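Local atomic coordinates of bumblebee peptidoglycan recognition protein SA (Bombus, PDB entry 5XZ4), a protein that binds bacterial peptidoglycan, preferring the Dap type over the Lys type, and probably serves as an immune sensor in bumblebees. Residues I29-H37 with G135-A146; F111-L121 with M153-Q162. All coordinates share one frame; numbering follows the deposited sequence.

Interaction 1: I29-H37 with G135-A146; sequences IPIPYVIIH and GILREDIRVIGA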
loop_
_atom_site.group_PDB
_atom_site.type_symbol
_atom_site.label_atom_id
_atom_site.label_comp_id
_atom_site.label_asym_id
_atom_site.label_seq_id
_atom_site.Cartn_x
_atom_site.Cartn_y
_atom_site.Cartn_z
ATOM N N ILE A 29 -12.932 -9.134 7.800
ATOM C CA ILE A 29 -11.925 -10.074 7.222
ATOM C C ILE A 29 -12.659 -11.382 6.887
ATOM O O ILE A 29 -13.415 -11.851 7.735
ATOM C CB ILE A 29 -10.707 -10.333 8.182
ATOM C CG1 ILE A 29 -9.520 -9.381 7.896
ATOM C CG2 ILE A 29 -9.986 -11.654 7.939
ATOM C CD1 ILE A 29 -9.684 -7.901 8.100
ATOM N N PRO A 30 -12.470 -11.976 5.694
ATOM C CA PRO A 30 -11.474 -11.575 4.683
ATOM C C PRO A 30 -11.903 -10.399 3.808
ATOM O O PRO A 30 -13.094 -10.147 3.600
ATOM C CB PRO A 30 -11.285 -12.858 3.849
ATOM C CG PRO A 30 -12.579 -13.592 3.996
ATOM C CD PRO A 30 -13.065 -13.302 5.393
ATOM N N ILE A 31 -10.891 -9.736 3.256
ATOM C CA ILE A 31 -11.045 -8.463 2.549
ATOM C C ILE A 31 -11.211 -8.676 1.027
ATOM O O ILE A 31 -10.492 -9.485 0.442
ATOM C CB ILE A 31 -9.784 -7.605 2.830
ATOM C CG1 ILE A 31 -9.643 -7.334 4.334
ATOM C CG2 ILE A 31 -9.774 -6.304 2.025
ATOM C CD1 ILE A 31 -8.214 -7.036 4.746
ATOM N N PRO A 32 -12.122 -7.911 0.371
ATOM C CA PRO A 32 -12.413 -8.149 -1.056
ATOM C C PRO A 32 -11.540 -7.431 -2.089
ATOM O O PRO A 32 -11.439 -7.893 -3.223
ATOM C CB PRO A 32 -13.881 -7.714 -1.189
ATOM C CG PRO A 32 -14.026 -6.649 -0.139
ATOM C CD PRO A 32 -13.205 -7.135 1.015
ATOM N N TYR A 33 -10.890 -6.327 -1.692
ATOM C CA TYR A 33 -10.096 -5.493 -2.627
ATOM C C TYR A 33 -8.697 -5.198 -2.109
ATOM O O TYR A 33 -8.493 -5.045 -0.904
ATOM C CB TYR A 33 -10.780 -4.143 -2.913
ATOM C CG TYR A 33 -12.081 -4.254 -3.668
ATOM C CD1 TYR A 33 -12.093 -4.289 -5.071
ATOM C CD2 TYR A 33 -13.299 -4.301 -2.980
ATOM C CE1 TYR A 33 -13.307 -4.425 -5.774
ATOM C CE2 TYR A 33 -14.514 -4.402 -3.663
ATOM C CZ TYR A 33 -14.507 -4.464 -5.052
ATOM O OH TYR A 33 -15.718 -4.593 -5.713
ATOM N N VAL A 34 -7.764 -5.082 -3.049
ATOM C CA VAL A 34 -6.465 -4.446 -2.797
ATOM C C VAL A 34 -6.401 -3.253 -3.752
ATOM O O VAL A 34 -6.620 -3.424 -4.965
ATOM C CB VAL A 34 -5.304 -5.424 -3.048
ATOM C CG1 VAL A 34 -3.948 -4.721 -3.000
ATOM C CG2 VAL A 34 -5.313 -6.553 -2.035
ATOM N N ILE A 35 -6.037 -2.067 -3.211
ATOM C CA ILE A 35 -5.889 -0.879 -4.054
ATOM C C ILE A 35 -4.397 -0.564 -4.163
ATOM O O ILE A 35 -3.694 -0.431 -3.138
ATOM C CB ILE A 35 -6.597 0.376 -3.492
ATOM C CG1 ILE A 35 -7.978 0.095 -2.926
ATOM C CG2 ILE A 35 -6.616 1.480 -4.536
ATOM C CD1 ILE A 35 -9.005 -0.392 -3.919
ATOM N N ILE A 36 -3.901 -0.440 -5.384
ATOM C CA ILE A 36 -2.504 -0.086 -5.650
ATOM C C ILE A 36 -2.344 1.424 -5.852
ATOM O O ILE A 36 -3.090 2.049 -6.646
ATOM C CB ILE A 36 -1.927 -0.864 -6.866
ATOM C CG1 ILE A 36 -2.118 -2.392 -6.699
ATOM C CG2 ILE A 36 -0.459 -0.492 -7.114
ATOM C CD1 ILE A 36 -1.410 -3.009 -5.492
ATOM N N HIS A 37 -1.423 1.996 -5.075
ATOM C CA HIS A 37 -1.128 3.441 -5.113
ATOM C C HIS A 37 0.350 3.676 -5.371
ATOM O O HIS A 37 1.162 2.773 -5.137
ATOM C CB HIS A 37 -1.441 4.088 -3.751
ATOM C CG HIS A 37 -2.887 4.394 -3.525
ATOM N ND1 HIS A 37 -3.447 5.596 -3.899
ATOM C CD2 HIS A 37 -3.881 3.682 -2.942
ATOM C CE1 HIS A 37 -4.726 5.609 -3.558
ATOM N NE2 HIS A 37 -5.019 4.454 -2.989
ATOM N N GLY A 135 -5.548 -16.292 4.509
ATOM C CA GLY A 135 -6.993 -16.111 4.615
ATOM C C GLY A 135 -7.412 -14.712 5.034
ATOM O O GLY A 135 -8.575 -14.479 5.341
ATOM N N ILE A 136 -6.457 -13.779 5.048
ATOM C CA ILE A 136 -6.728 -12.365 5.341
ATOM C C ILE A 136 -7.423 -11.690 4.146
ATOM O O ILE A 136 -8.310 -10.846 4.322
ATOM C CB ILE A 136 -5.414 -11.616 5.680
ATOM C CG1 ILE A 136 -4.705 -12.251 6.893
ATOM C CG2 ILE A 136 -5.681 -10.124 5.907
ATOM C CD1 ILE A 136 -3.242 -11.883 7.016
ATOM N N LEU A 137 -6.986 -12.043 2.937
ATOM C CA LEU A 137 -7.611 -11.565 1.691
ATOM C C LEU A 137 -8.484 -12.669 1.143
ATOM O O LEU A 137 -8.137 -13.833 1.282
ATOM C CB LEU A 137 -6.534 -11.197 0.653
ATOM C CG LEU A 137 -5.566 -10.077 1.062
ATOM C CD1 LEU A 137 -4.544 -9.864 -0.049
ATOM C CD2 LEU A 137 -6.305 -8.763 1.338
ATOM N N ARG A 138 -9.589 -12.308 0.515
ATOM C CA ARG A 138 -10.468 -13.330 -0.120
ATOM C C ARG A 138 -9.691 -14.064 -1.218
ATOM O O ARG A 138 -8.792 -13.496 -1.860
ATOM C CB ARG A 138 -11.687 -12.647 -0.726
ATOM C CG ARG A 138 -12.698 -12.169 0.305
ATOM C CD ARG A 138 -13.931 -11.565 -0.344
ATOM N NE ARG A 138 -14.670 -12.533 -1.142
ATOM C CZ ARG A 138 -15.812 -13.126 -0.787
ATOM N NH1 ARG A 138 -16.374 -13.985 -1.626
ATOM N NH2 ARG A 138 -16.404 -12.870 0.378
ATOM N N GLU A 139 -10.048 -15.332 -1.438
ATOM C CA GLU A 139 -9.437 -16.144 -2.506
ATOM C C GLU A 139 -9.621 -15.496 -3.892
ATOM O O GLU A 139 -8.750 -15.607 -4.761
ATOM C CB GLU A 139 -10.021 -17.570 -2.507
ATOM C CG GLU A 139 -9.838 -18.340 -1.204
ATOM C CD GLU A 139 -8.487 -19.023 -1.094
ATOM O OE1 GLU A 139 -8.116 -19.788 -2.014
ATOM O OE2 GLU A 139 -7.811 -18.812 -0.070
ATOM N N ASP A 140 -10.751 -14.808 -4.063
ATOM C CA ASP A 140 -11.088 -14.102 -5.288
ATOM C C ASP A 140 -10.762 -12.603 -5.204
ATOM O O ASP A 140 -11.451 -11.779 -5.814
ATOM C CB ASP A 140 -12.576 -14.335 -5.653
ATOM C CG ASP A 140 -13.551 -13.863 -4.566
ATOM O OD1 ASP A 140 -13.119 -13.341 -3.519
ATOM O OD2 ASP A 140 -14.779 -14.027 -4.774
ATOM N N ILE A 141 -9.707 -12.266 -4.458
ATOM C CA ILE A 141 -9.280 -10.857 -4.268
ATOM C C ILE A 141 -9.215 -10.093 -5.601
ATOM O O ILE A 141 -8.645 -10.576 -6.568
ATOM C CB ILE A 141 -7.933 -10.774 -3.484
ATOM C CG1 ILE A 141 -7.574 -9.340 -3.075
ATOM C CG2 ILE A 141 -6.762 -11.328 -4.271
ATOM C CD1 ILE A 141 -8.410 -8.841 -1.938
ATOM N N ARG A 142 -9.772 -8.881 -5.617
ATOM C CA ARG A 142 -9.745 -8.005 -6.785
ATOM C C ARG A 142 -8.690 -6.918 -6.570
ATOM O O ARG A 142 -8.818 -6.115 -5.638
ATOM C CB ARG A 142 -11.122 -7.388 -7.023
ATOM C CG ARG A 142 -12.155 -8.424 -7.482
ATOM C CD ARG A 142 -13.566 -7.883 -7.397
ATOM N NE ARG A 142 -14.580 -8.915 -7.622
ATOM C CZ ARG A 142 -15.894 -8.713 -7.564
ATOM N NH1 ARG A 142 -16.722 -9.730 -7.776
ATOM N NH2 ARG A 142 -16.395 -7.505 -7.297
ATOM N N VAL A 143 -7.658 -6.910 -7.405
ATOM C CA VAL A 143 -6.592 -5.898 -7.313
ATOM C C VAL A 143 -6.925 -4.817 -8.340
ATOM O O VAL A 143 -7.177 -5.122 -9.512
ATOM C CB VAL A 143 -5.200 -6.508 -7.588
ATOM C CG1 VAL A 143 -4.138 -5.411 -7.646
ATOM C CG2 VAL A 143 -4.845 -7.541 -6.531
ATOM N N ILE A 144 -6.931 -3.559 -7.893
ATOM C CA ILE A 144 -7.218 -2.417 -8.796
ATOM C C ILE A 144 -6.262 -1.267 -8.514
ATOM O O ILE A 144 -5.790 -1.122 -7.377
ATOM C CB ILE A 144 -8.689 -1.943 -8.718
ATOM C CG1 ILE A 144 -9.101 -1.579 -7.303
ATOM C CG2 ILE A 144 -9.639 -2.995 -9.297
ATOM C CD1 ILE A 144 -10.449 -0.895 -7.198
ATOM N N GLY A 145 -5.969 -0.458 -9.541
ATOM C CA GLY A 145 -5.223 0.801 -9.318
ATOM C C GLY A 145 -6.180 1.843 -8.778
ATOM O O GLY A 145 -7.364 1.850 -9.155
ATOM N N ALA A 146 -5.678 2.749 -7.934
ATOM C CA ALA A 146 -6.540 3.814 -7.377
ATOM C C ALA A 146 -7.334 4.615 -8.427
ATOM O O ALA A 146 -8.531 4.903 -8.226
ATOM C CB ALA A 146 -5.711 4.762 -6.516
HETATM O O HOH W 1 -13.238 -9.954 -4.008
#
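Tyr-33 and Arg-142 run side by side on neighbouring parallel strands, 31-37 and 141-145, the latter at the edge of the mixed sheet of this amidase-like PGRP fold. Arg-142 stretches along the ring, with its CD 3.8 Å from Tyr-33 CE1, and ends with its guanidinium turned 75° from the ring plane. Its NH2 gives a weak, bent hydrogen bond to Tyr-33 OH (3.4 Å); the stronger partner of that hydroxyl is the C-terminal carboxylate of Pro-173. A leucine in place of Tyr-33 would probably leave the Arg-142 chain without its flat neighbour and the Pro-173 carboxylate without this hydroxyl.

Ile-35 and Ile-144 share the tyrosine's face of the sheet. With CG1 of Ile-144 set between its backbone N and carbonyl carbon (chi1 56°), that atom comes within 3.6 Å of Ile-35 CD1. On the opposite face, where Val-34 and Val-143 point, Val-34 CG2 crosses Ile-141 CG1 at 3.7 Å, next to helix 118-134. Backbone hydrogen bonds of the parallel ladder run from Arg-142 N on Pro-32 O (3.1 Å) through to Ala-146 N on Ile-36 O. Strand 137-138 pairs with Ile-31 before the chain corners, where Arg-138 NE meets the syn lone pair of Asp-140 OD1 in a salt bridge (3.0 Å). At the other end Ala-146 CB sits over one face of the His-37 ring, a CH-pi contact 3.6 Å from the centroid.

Interaction 2: F111-L121 with M153-Q162; sequences FQEKAASDKML and MSPGSKLQKQ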
loop_
_atom_site.group_PDB
_atom_site.type_symbol
_atom_site.label_atom_id
_atom_site.label_comp_id
_atom_site.label_asym_id
_atom_site.label_seq_id
_atom_site.Cartn_x
_atom_site.Cartn_y
_atom_site.Cartn_z
ATOM N N PHE A 111 5.479 6.845 -10.139
ATOM C CA PHE A 111 5.494 5.898 -11.259
ATOM C C PHE A 111 4.615 6.304 -12.448
ATOM O O PHE A 111 4.137 5.452 -13.195
ATOM C CB PHE A 111 5.268 4.455 -10.731
ATOM C CG PHE A 111 6.282 4.081 -9.687
ATOM C CD1 PHE A 111 7.615 3.892 -10.049
ATOM C CD2 PHE A 111 5.934 4.026 -8.335
ATOM C CE1 PHE A 111 8.592 3.623 -9.089
ATOM C CE2 PHE A 111 6.916 3.757 -7.363
ATOM C CZ PHE A 111 8.240 3.554 -7.747
ATOM N N GLN A 112 4.459 7.624 -12.624
ATOM C CA GLN A 112 3.749 8.197 -13.776
ATOM C C GLN A 112 4.529 7.993 -15.076
ATOM O O GLN A 112 3.950 7.650 -16.102
ATOM C CB GLN A 112 3.431 9.688 -13.537
ATOM C CG GLN A 112 2.661 10.393 -14.670
ATOM C CD GLN A 112 1.332 9.735 -15.066
ATOM O OE1 GLN A 112 0.681 9.081 -14.229
ATOM N NE2 GLN A 112 0.933 9.907 -16.298
ATOM N N GLU A 113 5.844 8.182 -15.002
ATOM C CA GLU A 113 6.716 8.213 -16.180
ATOM C C GLU A 113 7.744 7.085 -16.160
ATOM O O GLU A 113 8.240 6.676 -17.212
ATOM C CB GLU A 113 7.442 9.560 -16.266
ATOM C CG GLU A 113 6.530 10.769 -16.427
ATOM C CD GLU A 113 6.425 11.238 -17.861
ATOM O OE1 GLU A 113 6.081 10.425 -18.748
ATOM O OE2 GLU A 113 6.680 12.436 -18.094
ATOM N N LYS A 114 8.086 6.615 -14.960
ATOM C CA LYS A 114 8.999 5.475 -14.813
ATOM C C LYS A 114 8.339 4.252 -14.187
ATOM O O LYS A 114 7.377 4.363 -13.409
ATOM C CB LYS A 114 10.282 5.844 -14.059
ATOM C CG LYS A 114 10.100 6.544 -12.724
ATOM C CD LYS A 114 11.405 7.197 -12.260
ATOM C CE LYS A 114 11.693 8.512 -12.960
ATOM N NZ LYS A 114 13.037 9.072 -12.639
ATOM N N ALA A 115 8.870 3.086 -14.542
ATOM C CA ALA A 115 8.398 1.803 -14.020
ATOM C C ALA A 115 8.881 1.555 -12.597
ATOM O O ALA A 115 9.970 1.989 -12.214
ATOM C CB ALA A 115 8.858 0.666 -14.918
ATOM N N ALA A 116 8.064 0.856 -11.809
ATOM C CA ALA A 116 8.523 0.322 -10.530
ATOM C C ALA A 116 9.478 -0.863 -10.774
ATOM O O ALA A 116 9.316 -1.611 -11.748
ATOM C CB ALA A 116 7.333 -0.089 -9.693
ATOM N N SER A 117 10.483 -1.014 -9.912
ATOM C CA SER A 117 11.492 -2.058 -10.110
ATOM C C SER A 117 10.875 -3.446 -9.901
ATOM O O SER A 117 9.850 -3.596 -9.213
ATOM C CB SER A 117 12.671 -1.888 -9.163
ATOM O OG SER A 117 12.249 -2.083 -7.837
ATOM N N ASP A 118 11.552 -4.458 -10.441
ATOM C CA ASP A 118 11.119 -5.840 -10.230
ATOM C C ASP A 118 11.023 -6.229 -8.749
ATOM O O ASP A 118 10.066 -6.902 -8.334
ATOM C CB ASP A 118 12.046 -6.812 -10.945
ATOM C CG ASP A 118 11.965 -6.717 -12.462
ATOM O OD1 ASP A 118 10.915 -6.328 -13.018
ATOM O OD2 ASP A 118 12.989 -7.039 -13.096
ATOM N N LYS A 119 11.994 -5.816 -7.928
ATOM C CA LYS A 119 11.949 -6.184 -6.517
ATOM C C LYS A 119 10.739 -5.573 -5.800
ATOM O O LYS A 119 10.203 -6.189 -4.887
ATOM C CB LYS A 119 13.267 -5.954 -5.775
ATOM C CG LYS A 119 13.605 -4.504 -5.590
ATOM C CD LYS A 119 15.094 -4.237 -5.400
ATOM C CE LYS A 119 15.855 -5.258 -4.570
ATOM N NZ LYS A 119 17.178 -4.774 -4.162
ATOM N N MET A 120 10.280 -4.392 -6.239
ATOM C CA MET A 120 9.074 -3.785 -5.651
ATOM C C MET A 120 7.835 -4.557 -6.079
ATOM O O MET A 120 6.998 -4.898 -5.242
ATOM C CB MET A 120 8.898 -2.310 -6.052
ATOM C CG MET A 120 10.044 -1.400 -5.617
ATOM S SD MET A 120 9.724 0.301 -6.122
ATOM C CE MET A 120 8.705 0.914 -4.795
ATOM N N LEU A 121 7.717 -4.847 -7.377
ATOM C CA LEU A 121 6.563 -5.612 -7.847
ATOM C C LEU A 121 6.495 -6.999 -7.215
ATOM O O LEU A 121 5.401 -7.448 -6.823
ATOM C CB LEU A 121 6.602 -5.736 -9.354
ATOM C CG LEU A 121 6.174 -4.480 -10.096
ATOM C CD1 LEU A 121 6.748 -4.603 -11.493
ATOM C CD2 LEU A 121 4.640 -4.351 -10.059
ATOM N N MET A 153 -4.264 10.417 -10.324
ATOM C CA MET A 153 -3.312 9.766 -11.240
ATOM C C MET A 153 -2.619 8.531 -10.626
ATOM O O MET A 153 -2.033 7.724 -11.351
ATOM C CB MET A 153 -2.320 10.771 -11.853
ATOM C CG MET A 153 -2.971 11.729 -12.865
ATOM S SD MET A 153 -3.749 10.959 -14.314
ATOM C CE MET A 153 -2.336 10.734 -15.389
ATOM N N SER A 154 -2.756 8.358 -9.310
ATOM C CA SER A 154 -2.198 7.185 -8.588
ATOM C C SER A 154 -2.767 5.869 -9.191
ATOM O O SER A 154 -3.993 5.780 -9.422
ATOM C CB SER A 154 -2.554 7.333 -7.113
ATOM O OG SER A 154 -1.979 6.276 -6.351
ATOM N N PRO A 155 -1.943 4.842 -9.467
ATOM C CA PRO A 155 -0.574 4.637 -9.005
ATOM C C PRO A 155 0.492 5.065 -10.017
ATOM O O PRO A 155 1.634 4.593 -9.942
ATOM C CB PRO A 155 -0.538 3.103 -8.829
ATOM C CG PRO A 155 -1.366 2.615 -9.995
ATOM C CD PRO A 155 -2.516 3.592 -10.018
ATOM N N GLY A 156 0.105 5.931 -10.953
ATOM C CA GLY A 156 0.960 6.349 -12.058
ATOM C C GLY A 156 0.752 5.460 -13.262
ATOM O O GLY A 156 0.568 4.246 -13.123
ATOM N N SER A 157 0.770 6.052 -14.448
ATOM C CA SER A 157 0.447 5.309 -15.661
ATOM C C SER A 157 1.310 4.069 -15.883
ATOM O O SER A 157 0.807 3.035 -16.321
ATOM C CB SER A 157 0.506 6.231 -16.877
ATOM O OG SER A 157 -0.532 7.188 -16.792
ATOM N N LYS A 158 2.603 4.170 -15.570
ATOM C CA LYS A 158 3.502 3.056 -15.799
ATOM C C LYS A 158 3.244 1.879 -14.841
ATOM O O LYS A 158 3.175 0.737 -15.283
ATOM C CB LYS A 158 4.963 3.507 -15.768
ATOM C CG LYS A 158 5.931 2.487 -16.322
ATOM C CD LYS A 158 6.010 2.508 -17.844
ATOM C CE LYS A 158 7.018 1.484 -18.344
ATOM N NZ LYS A 158 6.830 1.226 -19.793
ATOM N N LEU A 159 3.086 2.179 -13.542
ATOM C CA LEU A 159 2.767 1.154 -12.554
ATOM C C LEU A 159 1.382 0.559 -12.829
ATOM O O LEU A 159 1.190 -0.645 -12.660
ATOM C CB LEU A 159 2.876 1.696 -11.130
ATOM C CG LEU A 159 2.548 0.746 -9.978
ATOM C CD1 LEU A 159 3.240 -0.611 -10.022
ATOM C CD2 LEU A 159 2.924 1.470 -8.701
ATOM N N GLN A 160 0.438 1.394 -13.254
ATOM C CA GLN A 160 -0.886 0.904 -13.655
ATOM C C GLN A 160 -0.789 -0.175 -14.746
ATOM O O GLN A 160 -1.461 -1.207 -14.662
ATOM C CB GLN A 160 -1.792 2.061 -14.069
ATOM C CG GLN A 160 -3.196 1.629 -14.506
ATOM C CD GLN A 160 -4.073 1.174 -13.348
ATOM O OE1 GLN A 160 -3.775 1.431 -12.190
ATOM N NE2 GLN A 160 -5.172 0.507 -13.657
ATOM N N LYS A 161 0.056 0.055 -15.753
ATOM C CA LYS A 161 0.318 -0.957 -16.789
ATOM C C LYS A 161 0.950 -2.223 -16.189
ATOM O O LYS A 161 0.552 -3.341 -16.523
ATOM C CB LYS A 161 1.188 -0.379 -17.925
ATOM C CG LYS A 161 0.460 0.635 -18.797
ATOM C CD LYS A 161 1.302 1.167 -19.953
ATOM C CE LYS A 161 0.499 2.100 -20.861
ATOM N NZ LYS A 161 0.172 3.412 -20.222
ATOM N N GLN A 162 1.906 -2.058 -15.267
ATOM C CA GLN A 162 2.618 -3.194 -14.696
ATOM C C GLN A 162 1.706 -4.155 -13.902
ATOM O O GLN A 162 1.855 -5.367 -13.983
ATOM C CB GLN A 162 3.789 -2.709 -13.815
ATOM C CG GLN A 162 4.915 -2.017 -14.594
ATOM C CD GLN A 162 5.964 -1.409 -13.662
ATOM O OE1 GLN A 162 5.737 -0.371 -13.046
ATOM N NE2 GLN A 162 7.107 -2.052 -13.576
HETATM O O HOH W 2 -1.866 7.684 -14.120
#
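Phe-111 O faces the start of helix 157-162, receiving weak bonds from the backbone N atoms of Lys-158 and Leu-159, while the chains come so near that Gln-112 CA lies 3.8 Å from Gly-156 CA. Gly-156 is the N-cap; its positive phi and the closeness of Phe-111 and Gln-112 both demand a glycine.

Gln-112 leaves with CG anti to its backbone N (chi1 -179°), then bends at chi2, which brings the amide back to the helix start. There OE1 takes the Ser-157 N-H at 3.0 Å from above the carbonyl plane, and a water joins OE1, Ser-157 OG and Met-153 O. Further on, the extended Gln-162 lays its amide against the backbone of Ala-116: OE1 accepts from Ala-116 N (2.9 Å) and NE2 gives to Ala-116 O (2.9 Å), each carbonyl using an in-plane lone pair. Between these polar ends Leu-159 packs its CB on Phe-111 CB at 3.7 Å and slides its CD1 past Leu-121 CD2 at 4.0 Å.

Both backbone polar atoms of Ala-116 are thus gripped by one amide, which also fixes the rotation of that amide, and the first N-H groups of the helix find acceptors in the facing chain.

Overall arrangement
The segments of the two interactions alternate along the chain: helix 118-134 leads from interaction 2 into strand 137-138, and the chain after strand 141-145 returns to helix 157-163. Their centres are 18 Å apart, yet they meet at the C-terminal end of the paired strands. There His-37 ND1 lies 2.9 Å from Ser-154 OG, Ala-146 CB is 3.5 Å from Ser-154 O, and Gly-145 CA approaches Gln-160 OE1 at 3.3 Å. By comparison with zinc-dependent amidase relatives, His-37, Ala-146 and Ser-154 probably occupy the positions of their histidine, histidine and cysteine ligands, consistent with a receptor that has lost the zinc site.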